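Local coordinates for oxidoreductase, NAD-binding/iron-sulfur cluster-binding protein (Nitratireductor pacificus pht-3B, PDB 6ZXU), which is a catabolic reductive dehalogenase that carries cobalamin and two [4Fe-4S] clusters and probably uses them to remove halogen from organohalide substrates by reduction, at residues A161-G166 with A380-A385; R165-A170 with G387-A392; G315-R320 with A570-C575; G324-K329 with C575-V580. All coordinates share one frame; numbering follows the deposited sequence.

Contact 1: residues A161-G166 with A380-A385; sequences AEWIRG and AEAIKA
W163 lays the benzo half of its indole against A382, and these two residues bury the largest areas of any in the contact between 161-166 and 380-385. The methyl CB of A382 sits over one ring face, 3.7 Å from the centroid of the W163 six-membered ring and 25° off its normal, a CH-pi contact displaced to the rim where CH2 and CZ3 lie. With CG of W163 anti to its carbonyl carbon (chi1 -60°), the indole is thrown across to helix 376-390. At the ring edge, W163 CZ3 meets the delta methyl of I383 at 3.9 Å; although the CB of I383 points away from 161-166, its CD1 methyl comes back to the indole. I164 adds a looser touch, its CD1 reaching A385 O at 4.4 Å. The polar corner of the indole is used elsewhere: W163 NE1 bonds to the carbonyl of G370, which helps fix the rotation of the ring, and H466 stacks with W163 in a T-shaped manner. Cutting the indole back to an alanine here is likely to open a gap over A382 and beside I383 and to take the donor from the G370 carbonyl. All the touching residues are buried and lie away from the cofactor sites. The contact is plain apolar helix-to-helix packing, a bulky aromatic set against an alanine; it joins short helix 161-164, which follows strand 142-149 of one four-stranded antiparallel sheet, to helix 376-390, which leads into strand 394-399 of another.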
loop_
_atom_site.group_PDB
_atom_site.type_symbol
_atom_site.label_atom_id
_atom_site.label_comp_id
_atom_site.label_asym_id
_atom_site.label_seq_id
_atom_site.Cartn_x
_atom_site.Cartn_y
_atom_site.Cartn_z
ATOM N N ALA A 161 19.679 15.026 4.508
ATOM C CA ALA A 161 19.271 15.741 5.700
ATOM C C ALA A 161 18.685 17.157 5.377
ATOM O O ALA A 161 17.626 17.554 5.928
ATOM C CB ALA A 161 20.399 15.771 6.700
ATOM N N GLU A 162 19.335 17.891 4.470
ATOM C CA GLU A 162 18.869 19.207 4.007
ATOM C C GLU A 162 17.527 19.142 3.293
ATOM O O GLU A 162 16.751 20.124 3.303
ATOM C CB GLU A 162 19.936 19.845 3.023
ATOM N N TRP A 163 17.224 18.018 2.637
ATOM C CA TRP A 163 15.932 17.888 1.980
ATOM C C TRP A 163 14.762 17.824 2.976
ATOM O O TRP A 163 13.661 18.222 2.674
ATOM C CB TRP A 163 15.876 16.643 1.142
ATOM C CG TRP A 163 16.888 16.527 0.026
ATOM C CD1 TRP A 163 17.840 17.440 -0.317
ATOM C CD2 TRP A 163 17.002 15.453 -0.901
ATOM N NE1 TRP A 163 18.552 16.988 -1.385
ATOM C CE2 TRP A 163 18.066 15.762 -1.762
ATOM C CE3 TRP A 163 16.370 14.214 -1.039
ATOM C CZ2 TRP A 163 18.506 14.872 -2.762
ATOM C CZ3 TRP A 163 16.766 13.342 -2.076
ATOM C CH2 TRP A 163 17.818 13.697 -2.935
ATOM N N ILE A 164 15.024 17.320 4.170
ATOM C CA ILE A 164 13.990 16.878 5.098
ATOM C C ILE A 164 13.876 17.746 6.336
ATOM O O ILE A 164 12.771 17.928 6.848
ATOM C CB ILE A 164 14.273 15.387 5.494
ATOM C CG1 ILE A 164 13.946 14.486 4.331
ATOM C CG2 ILE A 164 13.514 14.933 6.723
ATOM C CD1 ILE A 164 14.610 13.131 4.395
ATOM N N ARG A 165 14.991 18.287 6.785
ATOM C CA ARG A 165 15.019 19.096 8.026
ATOM C C ARG A 165 14.032 20.241 8.023
ATOM O O ARG A 165 13.927 20.947 7.028
ATOM C CB ARG A 165 16.434 19.630 8.282
ATOM C CG ARG A 165 16.623 20.065 9.737
ATOM C CD ARG A 165 18.006 19.661 10.236
ATOM N NE ARG A 165 18.156 18.186 10.401
ATOM C CZ ARG A 165 19.333 17.519 10.431
ATOM N NH1 ARG A 165 20.522 18.176 10.326
ATOM N NH2 ARG A 165 19.317 16.168 10.553
ATOM N N GLY A 166 13.236 20.337 9.077
ATOM C CA GLY A 166 12.245 21.355 9.167
ATOM C C GLY A 166 10.933 21.106 8.429
ATOM O O GLY A 166 10.072 21.971 8.433
ATOM N N ALA A 380 21.505 8.096 -4.028
ATOM C CA ALA A 380 20.715 6.922 -3.745
ATOM C C ALA A 380 20.290 6.830 -2.307
ATOM O O ALA A 380 19.114 6.653 -2.034
ATOM C CB ALA A 380 21.412 5.692 -4.189
ATOM N N GLU A 381 21.182 7.097 -1.392
ATOM C CA GLU A 381 20.862 7.070 0.013
ATOM C C GLU A 381 19.887 8.179 0.400
ATOM O O GLU A 381 19.052 7.956 1.255
ATOM C CB GLU A 381 22.141 7.243 0.874
ATOM C CG GLU A 381 23.170 6.156 0.762
ATOM C CD GLU A 381 24.430 6.445 1.657
ATOM O OE1 GLU A 381 25.101 5.437 1.953
ATOM O OE2 GLU A 381 24.694 7.652 2.087
ATOM N N ALA A 382 20.002 9.359 -0.203
ATOM C CA ALA A 382 19.085 10.462 0.046
ATOM C C ALA A 382 17.661 10.120 -0.408
ATOM O O ALA A 382 16.747 10.324 0.302
ATOM C CB ALA A 382 19.550 11.771 -0.617
ATOM N N ILE A 383 17.535 9.553 -1.584
ATOM C CA ILE A 383 16.277 9.143 -2.153
ATOM C C ILE A 383 15.642 8.028 -1.301
ATOM O O ILE A 383 14.465 8.086 -1.009
ATOM C CB ILE A 383 16.501 8.700 -3.621
ATOM C CG1 ILE A 383 16.685 9.912 -4.548
ATOM C CG2 ILE A 383 15.329 7.872 -4.139
ATOM C CD1 ILE A 383 15.474 10.794 -4.688
ATOM N N LYS A 384 16.413 7.062 -0.878
ATOM C CA LYS A 384 15.924 6.064 0.033
ATOM C C LYS A 384 15.446 6.631 1.373
ATOM O O LYS A 384 14.332 6.369 1.782
ATOM C CB LYS A 384 16.911 4.942 0.233
ATOM C CG LYS A 384 17.214 4.195 -1.028
ATOM C CD LYS A 384 18.196 3.069 -0.779
ATOM C CE LYS A 384 18.463 2.313 -2.048
ATOM N NZ LYS A 384 19.352 1.185 -1.755
ATOM N N ALA A 385 16.244 7.455 2.004
ATOM C CA ALA A 385 15.868 8.114 3.239
ATOM C C ALA A 385 14.571 8.920 3.034
ATOM O O ALA A 385 13.670 8.901 3.922
ATOM C CB ALA A 385 16.990 9.042 3.714
#

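Contact 2: residues R165-A170 with G387-A392; sequences RGTNAA and GYYLGA
T167 receives the phenol of Y389: Y389 OH donates to T167 OG1 over 2.7 Å. The threonine hydroxyl, held between its backbone N and carbonyl carbon (chi1 68°), is also hydrogen-bonded to the I164 carbonyl, so a short relay runs from tyrosine to threonine to main chain. N168 comes next, beginning helix 168-190. Its CA comes within 3.1 Å of Y389 OH, a close approach. The amide lies by the ring, with N168 ND2 in the ring plane at the edge, 3.8 Å from Y389 CE1, and the two planes 66° apart. This amide is fixed by other partners, since ND2 bonds to the G151 carbonyl and to the carboxylate of E153. A phenylalanine in place of Y389 would probably keep much of the ring packing but leave T167 OG1 without its donor. A Schellman motif at G391, where positive phi suits glycine, follows helix 376-390. Two arginines of helix 168-190 reach this region, R171 making a cation-pi contact with the Y389 ring and bonding to the Y389 carbonyl, and R175 bonding to that of L390. L390 packs on helix 445-469, so the last turn touches both helices 168-190 and 445-469.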
loop_
_atom_site.group_PDB
_atom_site.type_symbol
_atom_site.label_atom_id
_atom_site.label_comp_id
_atom_site.label_asym_id
_atom_site.label_seq_id
_atom_site.Cartn_x
_atom_site.Cartn_y
_atom_site.Cartn_z
ATOM N N ARG A 165 14.991 18.287 6.785
ATOM C CA ARG A 165 15.019 19.096 8.026
ATOM C C ARG A 165 14.032 20.241 8.023
ATOM O O ARG A 165 13.927 20.947 7.028
ATOM C CB ARG A 165 16.434 19.630 8.282
ATOM C CG ARG A 165 16.623 20.065 9.737
ATOM C CD ARG A 165 18.006 19.661 10.236
ATOM N NE ARG A 165 18.156 18.186 10.401
ATOM C CZ ARG A 165 19.333 17.519 10.431
ATOM N NH1 ARG A 165 20.522 18.176 10.326
ATOM N NH2 ARG A 165 19.317 16.168 10.553
ATOM N N GLY A 166 13.236 20.337 9.077
ATOM C CA GLY A 166 12.245 21.355 9.167
ATOM C C GLY A 166 10.933 21.106 8.429
ATOM O O GLY A 166 10.072 21.971 8.433
ATOM N N THR A 167 10.750 19.943 7.798
ATOM C CA THR A 167 9.545 19.684 7.020
ATOM C C THR A 167 8.553 18.711 7.714
ATOM O O THR A 167 7.547 18.384 7.145
ATOM C CB THR A 167 9.890 19.055 5.657
ATOM O OG1 THR A 167 10.420 17.733 5.872
ATOM C CG2 THR A 167 10.901 19.913 4.903
ATOM N N ASN A 168 8.790 18.384 8.942
ATOM C CA ASN A 168 8.050 17.285 9.543
ATOM C C ASN A 168 6.619 17.613 9.853
ATOM O O ASN A 168 5.711 16.832 9.588
ATOM C CB ASN A 168 8.795 16.796 10.775
ATOM C CG ASN A 168 8.821 15.291 10.872
ATOM O OD1 ASN A 168 7.882 14.599 10.453
ATOM N ND2 ASN A 168 9.882 14.776 11.375
ATOM N N ALA A 169 6.365 18.812 10.311
ATOM C CA ALA A 169 4.989 19.212 10.601
ATOM C C ALA A 169 4.163 19.328 9.373
ATOM O O ALA A 169 3.017 18.919 9.344
ATOM C CB ALA A 169 4.983 20.534 11.347
ATOM N N ALA A 170 4.749 19.829 8.305
ATOM C CA ALA A 170 4.047 19.876 6.983
ATOM C C ALA A 170 3.872 18.498 6.322
ATOM O O ALA A 170 2.827 18.173 5.820
ATOM C CB ALA A 170 4.797 20.800 6.035
ATOM N N GLY A 387 12.163 8.385 0.804
ATOM C CA GLY A 387 11.001 7.456 0.704
ATOM C C GLY A 387 10.593 6.900 2.066
ATOM O O GLY A 387 9.410 6.868 2.357
ATOM N N TYR A 388 11.545 6.559 2.930
ATOM C CA TYR A 388 11.222 5.995 4.264
ATOM C C TYR A 388 10.591 7.040 5.167
ATOM O O TYR A 388 9.550 6.811 5.771
ATOM C CB TYR A 388 12.428 5.319 4.885
ATOM C CG TYR A 388 12.868 4.101 4.099
ATOM C CD1 TYR A 388 11.996 3.004 3.901
ATOM C CD2 TYR A 388 14.127 3.998 3.588
ATOM C CE1 TYR A 388 12.385 1.919 3.174
ATOM C CE2 TYR A 388 14.546 2.863 2.866
ATOM C CZ TYR A 388 13.675 1.845 2.655
ATOM O OH TYR A 388 14.043 0.708 1.949
ATOM N N TYR A 389 11.084 8.263 5.063
ATOM C CA TYR A 389 10.513 9.391 5.773
ATOM C C TYR A 389 9.070 9.633 5.451
ATOM O O TYR A 389 8.277 10.012 6.320
ATOM C CB TYR A 389 11.331 10.679 5.438
ATOM C CG TYR A 389 10.773 11.954 5.948
ATOM C CD1 TYR A 389 10.699 12.253 7.334
ATOM C CD2 TYR A 389 10.363 12.927 5.073
ATOM C CE1 TYR A 389 10.246 13.501 7.792
ATOM C CE2 TYR A 389 9.939 14.174 5.525
ATOM C CZ TYR A 389 9.880 14.433 6.901
ATOM O OH TYR A 389 9.433 15.653 7.283
ATOM N N LEU A 390 8.726 9.479 4.188
ATOM C CA LEU A 390 7.388 9.762 3.727
ATOM C C LEU A 390 6.474 8.594 3.918
ATOM O O LEU A 390 5.261 8.731 3.798
ATOM C CB LEU A 390 7.409 10.174 2.229
ATOM C CG LEU A 390 8.124 11.482 1.886
ATOM C CD1 LEU A 390 8.337 11.598 0.396
ATOM C CD2 LEU A 390 7.241 12.624 2.385
ATOM N N GLY A 391 7.005 7.433 4.209
ATOM C CA GLY A 391 6.154 6.260 4.573
ATOM C C GLY A 391 6.293 5.004 3.744
ATOM O O GLY A 391 5.479 4.093 3.872
ATOM N N ALA A 392 7.275 4.943 2.837
ATOM C CA ALA A 392 7.476 3.696 2.086
ATOM C C ALA A 392 7.912 2.561 2.996
ATOM O O ALA A 392 8.582 2.776 3.987
ATOM C CB ALA A 392 8.494 3.925 0.968
#

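Contact 3: residues G315-R320 with A570-C575; sequences GDFFKR and ADVEKC. With SF4 (iron/sulfur cluster), chain E.
F317 against V572 is a buried apolar contact between the first turns of two helices, 317-323 and 572-581, in the region where cobalamin and an iron-sulfur cluster are bound. The CG2 methyl of V572 stands above the middle of the F317 ring, 3.8 Å from its centroid and only 11° off the normal, a well-centred CH-pi contact. The opposite face is covered by R320 CD, 3.7 Å above the plane, so the phenyl is sandwiched between its own helix and the partner. E573 adds backbone and CB contacts at F317 CE2, with CB 4.0 Å away. Its carboxylate leads off to Y680, R700 and K577, a buried charge with several mates. Both helices start with an aspartate N-cap: K319 N bonds to D316 OD1 at 3.2 Å, and K574 N to D571 OD1 at 3.1 Å. At the first of these starts, F317 N hydrogen-bonds to an oxygen of cobalamin. One turn further along the other helix, C575 puts SG anti to its backbone N (chi1 174°) and binds iron FE1 of the cluster at 2.3 Å. The same helix thus presents V572 to F317 and a cysteine to the metal. Helix 572-581 follows strand 565-567 in the chain, and helix 317-323 rests on it, F317 touching T576 while F318 touches R579 and V580.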
loop_
_atom_site.group_PDB
_atom_site.type_symbol
_atom_site.label_atom_id
_atom_site.label_comp_id
_atom_site.label_asym_id
_atom_site.label_seq_id
_atom_site.Cartn_x
_atom_site.Cartn_y
_atom_site.Cartn_z
ATOM N N GLY A 315 -2.990 -3.083 -24.250
ATOM C CA GLY A 315 -2.962 -4.500 -23.940
ATOM C C GLY A 315 -3.047 -4.903 -22.478
ATOM O O GLY A 315 -3.207 -6.098 -22.200
ATOM N N ASP A 316 -2.886 -3.953 -21.559
ATOM C CA ASP A 316 -3.209 -4.114 -20.132
ATOM C C ASP A 316 -4.643 -4.707 -20.128
ATOM O O ASP A 316 -5.519 -4.143 -20.745
ATOM C CB ASP A 316 -3.082 -2.721 -19.513
ATOM C CG ASP A 316 -3.877 -2.492 -18.166
ATOM O OD1 ASP A 316 -4.907 -3.133 -17.931
ATOM O OD2 ASP A 316 -3.450 -1.545 -17.380
ATOM N N PHE A 317 -4.891 -5.808 -19.436
ATOM C CA PHE A 317 -6.183 -6.428 -19.497
ATOM C C PHE A 317 -7.326 -5.662 -18.816
ATOM O O PHE A 317 -8.457 -5.916 -19.196
ATOM C CB PHE A 317 -6.208 -7.883 -19.052
ATOM C CG PHE A 317 -6.018 -8.853 -20.180
ATOM C CD1 PHE A 317 -4.860 -8.877 -20.863
ATOM C CD2 PHE A 317 -6.989 -9.818 -20.476
ATOM C CE1 PHE A 317 -4.657 -9.771 -21.921
ATOM C CE2 PHE A 317 -6.825 -10.694 -21.516
ATOM C CZ PHE A 317 -5.622 -10.687 -22.250
ATOM N N PHE A 318 -7.076 -4.720 -17.925
ATOM C CA PHE A 318 -8.168 -3.786 -17.549
ATOM C C PHE A 318 -8.570 -2.901 -18.726
ATOM O O PHE A 318 -9.744 -2.617 -18.883
ATOM C CB PHE A 318 -7.775 -2.913 -16.379
ATOM C CG PHE A 318 -7.667 -3.670 -15.078
ATOM C CD1 PHE A 318 -8.659 -4.565 -14.726
ATOM C CD2 PHE A 318 -6.544 -3.537 -14.260
ATOM C CE1 PHE A 318 -8.571 -5.275 -13.546
ATOM C CE2 PHE A 318 -6.440 -4.280 -13.078
ATOM C CZ PHE A 318 -7.465 -5.100 -12.730
ATOM N N LYS A 319 -7.607 -2.394 -19.510
ATOM C CA LYS A 319 -7.912 -1.621 -20.711
ATOM C C LYS A 319 -8.638 -2.467 -21.750
ATOM O O LYS A 319 -9.582 -2.004 -22.403
ATOM C CB LYS A 319 -6.647 -1.003 -21.320
ATOM C CG LYS A 319 -5.879 -0.101 -20.404
ATOM C CD LYS A 319 -6.838 0.695 -19.643
ATOM C CE LYS A 319 -6.296 2.044 -19.257
ATOM N NZ LYS A 319 -5.242 1.961 -18.323
ATOM N N ARG A 320 -8.309 -3.744 -21.856
ATOM C CA ARG A 320 -9.022 -4.636 -22.727
ATOM C C ARG A 320 -10.454 -4.817 -22.320
ATOM O O ARG A 320 -11.374 -4.789 -23.141
ATOM C CB ARG A 320 -8.329 -5.973 -22.853
ATOM C CG ARG A 320 -6.918 -5.882 -23.419
ATOM C CD ARG A 320 -6.414 -7.203 -24.005
ATOM N NE ARG A 320 -7.072 -7.591 -25.255
ATOM C CZ ARG A 320 -6.664 -8.545 -26.082
ATOM N NH1 ARG A 320 -5.551 -9.235 -25.838
ATOM N NH2 ARG A 320 -7.401 -8.858 -27.103
ATOM N N ALA A 570 0.384 -16.818 -15.206
ATOM C CA ALA A 570 -0.976 -16.993 -14.811
ATOM C C ALA A 570 -1.880 -16.685 -15.996
ATOM O O ALA A 570 -1.472 -16.045 -16.964
ATOM C CB ALA A 570 -1.339 -16.088 -13.685
ATOM N N ASP A 571 -3.125 -17.110 -15.904
ATOM C CA ASP A 571 -4.144 -16.808 -16.959
ATOM C C ASP A 571 -4.796 -15.465 -16.656
ATOM O O ASP A 571 -5.676 -15.361 -15.817
ATOM C CB ASP A 571 -5.186 -17.906 -17.031
ATOM C CG ASP A 571 -6.060 -17.806 -18.272
ATOM O OD1 ASP A 571 -6.531 -16.702 -18.631
ATOM O OD2 ASP A 571 -6.248 -18.875 -18.954
ATOM N N VAL A 572 -4.336 -14.435 -17.338
ATOM C CA VAL A 572 -4.734 -13.104 -17.034
ATOM C C VAL A 572 -6.166 -12.818 -17.460
ATOM O O VAL A 572 -6.827 -11.934 -16.908
ATOM C CB VAL A 572 -3.742 -12.050 -17.568
ATOM C CG1 VAL A 572 -2.363 -12.276 -16.982
ATOM C CG2 VAL A 572 -3.671 -12.050 -19.083
ATOM N N GLU A 573 -6.649 -13.547 -18.456
ATOM C CA GLU A 573 -8.060 -13.413 -18.839
ATOM C C GLU A 573 -8.990 -13.933 -17.740
ATOM O O GLU A 573 -9.966 -13.251 -17.395
ATOM C CB GLU A 573 -8.304 -14.168 -20.095
ATOM C CG GLU A 573 -9.766 -14.147 -20.524
ATOM C CD GLU A 573 -9.943 -14.944 -21.821
ATOM O OE1 GLU A 573 -8.955 -15.540 -22.387
ATOM O OE2 GLU A 573 -11.088 -14.974 -22.303
ATOM N N LYS A 574 -8.695 -15.089 -17.178
ATOM C CA LYS A 574 -9.509 -15.641 -16.085
ATOM C C LYS A 574 -9.441 -14.776 -14.829
ATOM O O LYS A 574 -10.505 -14.392 -14.264
ATOM C CB LYS A 574 -9.111 -17.038 -15.743
ATOM C CG LYS A 574 -9.423 -18.040 -16.815
ATOM C CD LYS A 574 -9.570 -19.454 -16.274
ATOM C CE LYS A 574 -8.239 -19.978 -15.854
ATOM N NZ LYS A 574 -8.231 -21.445 -15.561
ATOM N N CYS A 575 -8.233 -14.329 -14.453
ATOM C CA CYS A 575 -8.120 -13.458 -13.295
ATOM C C CYS A 575 -8.824 -12.105 -13.555
ATOM O O CYS A 575 -9.665 -11.651 -12.723
ATOM C CB CYS A 575 -6.671 -13.274 -12.866
ATOM S SG CYS A 575 -6.501 -12.086 -11.558
HETATM FE FE1 SF4 E . -6.565 -13.217 -9.595
HETATM FE FE2 SF4 E . -7.790 -13.612 -7.140
HETATM FE FE3 SF4 E . -5.032 -13.977 -7.389
HETATM FE FE4 SF4 E . -6.807 -15.748 -8.515
HETATM S S1 SF4 E . -6.535 -15.294 -6.375
HETATM S S2 SF4 E . -4.975 -14.827 -9.458
HETATM S S3 SF4 E . -8.481 -14.337 -9.118
HETATM S S4 SF4 E . -6.181 -12.102 -7.733
#

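Contact 4: residues G324-K329 with C575-V580; sequences GDLGEK and CTKYRV. With SF4 (iron/sulfur cluster), chain E.
T576 touches L326 by methyl to methyl, T576 CG2 lying 3.5 Å from L326 CD2 with the two side chains crossing at about a right angle. The threonine is split between two roles: CG2, anti to the backbone N, faces the leucine, while OG1, beside that N (chi1 -58°), bonds to the carbonyl of V572 one turn back. K577 follows with an extended chain that runs past the leucine, its CE 3.5 Å from L326 O and 4.2 Å from L326 CB. Its ammonium continues to a salt bridge with E573 of the same helix, so only the aliphatic part of the lysine serves this contact. Y578 and R579 belong to the cluster side of the helix: Y578 CD2 is 3.8 Å from cluster sulfur S3, and R579 CD is 3.9 Å from S4. The phenol of Y578 bonds to D441 and R661; R579 NE bonds to the carbonyl of C588, the chain bent at chi3 (72°). C575, T576 and R579 also line the cobalamin pocket. The leucine is offered by a type I turn from G324 to G327, and D325 of that turn forms salt bridges with R320 and R314. The chemistry divides by helix face: hydrocarbon meets the leucine turn, whereas the cluster face carries the ligand C575, with Y578 and R579 beside it; the positive charge of the arginine may help to offset the negative charge of the iron-sulfur centre and could influence its potential.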
loop_
_atom_site.group_PDB
_atom_site.type_symbol
_atom_site.label_atom_id
_atom_site.label_comp_id
_atom_site.label_asym_id
_atom_site.label_seq_id
_atom_site.Cartn_x
_atom_site.Cartn_y
_atom_site.Cartn_z
ATOM N N GLY A 324 -14.057 -3.572 -24.337
ATOM C CA GLY A 324 -15.007 -4.594 -24.746
ATOM C C GLY A 324 -14.396 -5.894 -25.165
ATOM O O GLY A 324 -15.142 -6.819 -25.494
ATOM N N ASP A 325 -13.062 -6.024 -25.162
ATOM C CA ASP A 325 -12.390 -7.271 -25.598
ATOM C C ASP A 325 -12.788 -8.502 -24.831
ATOM O O ASP A 325 -12.637 -9.599 -25.306
ATOM C CB ASP A 325 -10.864 -7.132 -25.458
ATOM C CG ASP A 325 -10.245 -5.975 -26.240
ATOM O OD1 ASP A 325 -10.960 -5.224 -26.956
ATOM O OD2 ASP A 325 -8.962 -5.815 -26.164
ATOM N N LEU A 326 -13.289 -8.332 -23.591
ATOM C CA LEU A 326 -13.626 -9.492 -22.748
ATOM C C LEU A 326 -15.165 -9.710 -22.582
ATOM O O LEU A 326 -15.610 -10.400 -21.659
ATOM C CB LEU A 326 -13.001 -9.314 -21.372
ATOM C CG LEU A 326 -11.528 -9.619 -21.148
ATOM C CD1 LEU A 326 -10.629 -8.954 -22.072
ATOM C CD2 LEU A 326 -11.039 -9.175 -19.743
ATOM N N GLY A 327 -15.962 -9.081 -23.413
ATOM C CA GLY A 327 -17.414 -9.235 -23.328
ATOM C C GLY A 327 -18.073 -8.053 -22.659
ATOM O O GLY A 327 -17.414 -7.133 -22.112
ATOM N N GLU A 328 -19.404 -8.074 -22.669
ATOM C CA GLU A 328 -20.204 -6.921 -22.195
ATOM C C GLU A 328 -20.129 -6.790 -20.725
ATOM O O GLU A 328 -20.013 -5.665 -20.216
ATOM C CB GLU A 328 -21.721 -7.033 -22.638
ATOM N N LYS A 329 -20.215 -7.886 -19.991
ATOM C CA LYS A 329 -20.264 -7.744 -18.495
ATOM C C LYS A 329 -19.014 -7.119 -17.927
ATOM O O LYS A 329 -19.072 -6.154 -17.079
ATOM C CB LYS A 329 -20.535 -9.067 -17.798
ATOM C CG LYS A 329 -20.987 -8.832 -16.353
ATOM C CD LYS A 329 -21.197 -10.123 -15.567
ATOM C CE LYS A 329 -22.646 -10.693 -15.554
ATOM N NZ LYS A 329 -22.744 -11.793 -14.522
ATOM N N CYS A 575 -8.233 -14.329 -14.453
ATOM C CA CYS A 575 -8.120 -13.458 -13.295
ATOM C C CYS A 575 -8.824 -12.105 -13.555
ATOM O O CYS A 575 -9.665 -11.651 -12.723
ATOM C CB CYS A 575 -6.671 -13.274 -12.866
ATOM S SG CYS A 575 -6.501 -12.086 -11.558
ATOM N N THR A 576 -8.646 -11.494 -14.706
ATOM C CA THR A 576 -9.357 -10.245 -14.963
ATOM C C THR A 576 -10.877 -10.379 -14.828
ATOM O O THR A 576 -11.562 -9.567 -14.181
ATOM C CB THR A 576 -9.023 -9.671 -16.388
ATOM O OG1 THR A 576 -7.628 -9.469 -16.470
ATOM C CG2 THR A 576 -9.683 -8.321 -16.582
ATOM N N LYS A 577 -11.439 -11.428 -15.445
ATOM C CA LYS A 577 -12.879 -11.601 -15.426
ATOM C C LYS A 577 -13.369 -11.814 -13.990
ATOM O O LYS A 577 -14.385 -11.222 -13.586
ATOM C CB LYS A 577 -13.267 -12.787 -16.296
ATOM C CG LYS A 577 -13.307 -12.390 -17.750
ATOM C CD LYS A 577 -13.510 -13.600 -18.673
ATOM C CE LYS A 577 -13.998 -13.120 -20.048
ATOM N NZ LYS A 577 -13.620 -14.104 -21.089
ATOM N N TYR A 578 -12.671 -12.617 -13.187
ATOM C CA TYR A 578 -13.073 -12.799 -11.801
ATOM C C TYR A 578 -13.019 -11.481 -11.014
ATOM O O TYR A 578 -13.996 -11.077 -10.391
ATOM C CB TYR A 578 -12.267 -13.912 -11.105
ATOM C CG TYR A 578 -12.767 -14.212 -9.718
ATOM C CD1 TYR A 578 -13.920 -14.953 -9.523
ATOM C CD2 TYR A 578 -12.144 -13.689 -8.594
ATOM C CE1 TYR A 578 -14.426 -15.192 -8.240
ATOM C CE2 TYR A 578 -12.631 -13.945 -7.325
ATOM C CZ TYR A 578 -13.780 -14.713 -7.145
ATOM O OH TYR A 578 -14.268 -14.953 -5.879
ATOM N N ARG A 579 -11.919 -10.783 -11.065
ATOM C CA ARG A 579 -11.800 -9.569 -10.298
ATOM C C ARG A 579 -12.829 -8.484 -10.702
ATOM O O ARG A 579 -13.418 -7.824 -9.840
ATOM C CB ARG A 579 -10.380 -9.009 -10.421
ATOM C CG ARG A 579 -9.302 -9.888 -9.852
ATOM C CD ARG A 579 -7.909 -9.227 -9.743
ATOM N NE ARG A 579 -7.881 -8.254 -8.693
ATOM C CZ ARG A 579 -7.359 -7.069 -8.763
ATOM N NH1 ARG A 579 -7.361 -6.295 -7.702
ATOM N NH2 ARG A 579 -6.760 -6.684 -9.853
ATOM N N VAL A 580 -13.034 -8.283 -12.015
ATOM C CA VAL A 580 -13.918 -7.235 -12.524
ATOM C C VAL A 580 -15.390 -7.586 -12.241
ATOM O O VAL A 580 -16.177 -6.720 -11.894
ATOM C CB VAL A 580 -13.700 -7.002 -14.010
ATOM C CG1 VAL A 580 -14.754 -6.106 -14.632
ATOM C CG2 VAL A 580 -12.300 -6.347 -14.189
HETATM FE FE1 SF4 E . -6.565 -13.217 -9.595
HETATM FE FE2 SF4 E . -7.790 -13.612 -7.140
HETATM FE FE3 SF4 E . -5.032 -13.977 -7.389
HETATM FE FE4 SF4 E . -6.807 -15.748 -8.515
HETATM S S1 SF4 E . -6.535 -15.294 -6.375
HETATM S S2 SF4 E . -4.975 -14.827 -9.458
HETATM S S3 SF4 E . -8.481 -14.337 -9.118
HETATM S S4 SF4 E . -6.181 -12.102 -7.733
#

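In the fold
The four contacts form two pairs on opposite sides of the chain's centre, contact 1 and contact 3 having centres about 39 Å apart. Contacts 1 and 2 share helix 376-390 and touch where I164 packs on Y389; both are buried and distant from any cofactor, the first purely apolar, the second turning on a tyrosine hydroxyl. Contacts 3 and 4 share helix 572-581 and C575, and are joined by the R320 to D325 salt bridge. Both are largely hydrocarbon across the interface, yet include residues of the cobalamin and cluster sites. Contact 3 is wholly buried, whereas contact 4 combines a well-covered leucine with a partly exposed lysine at its margin.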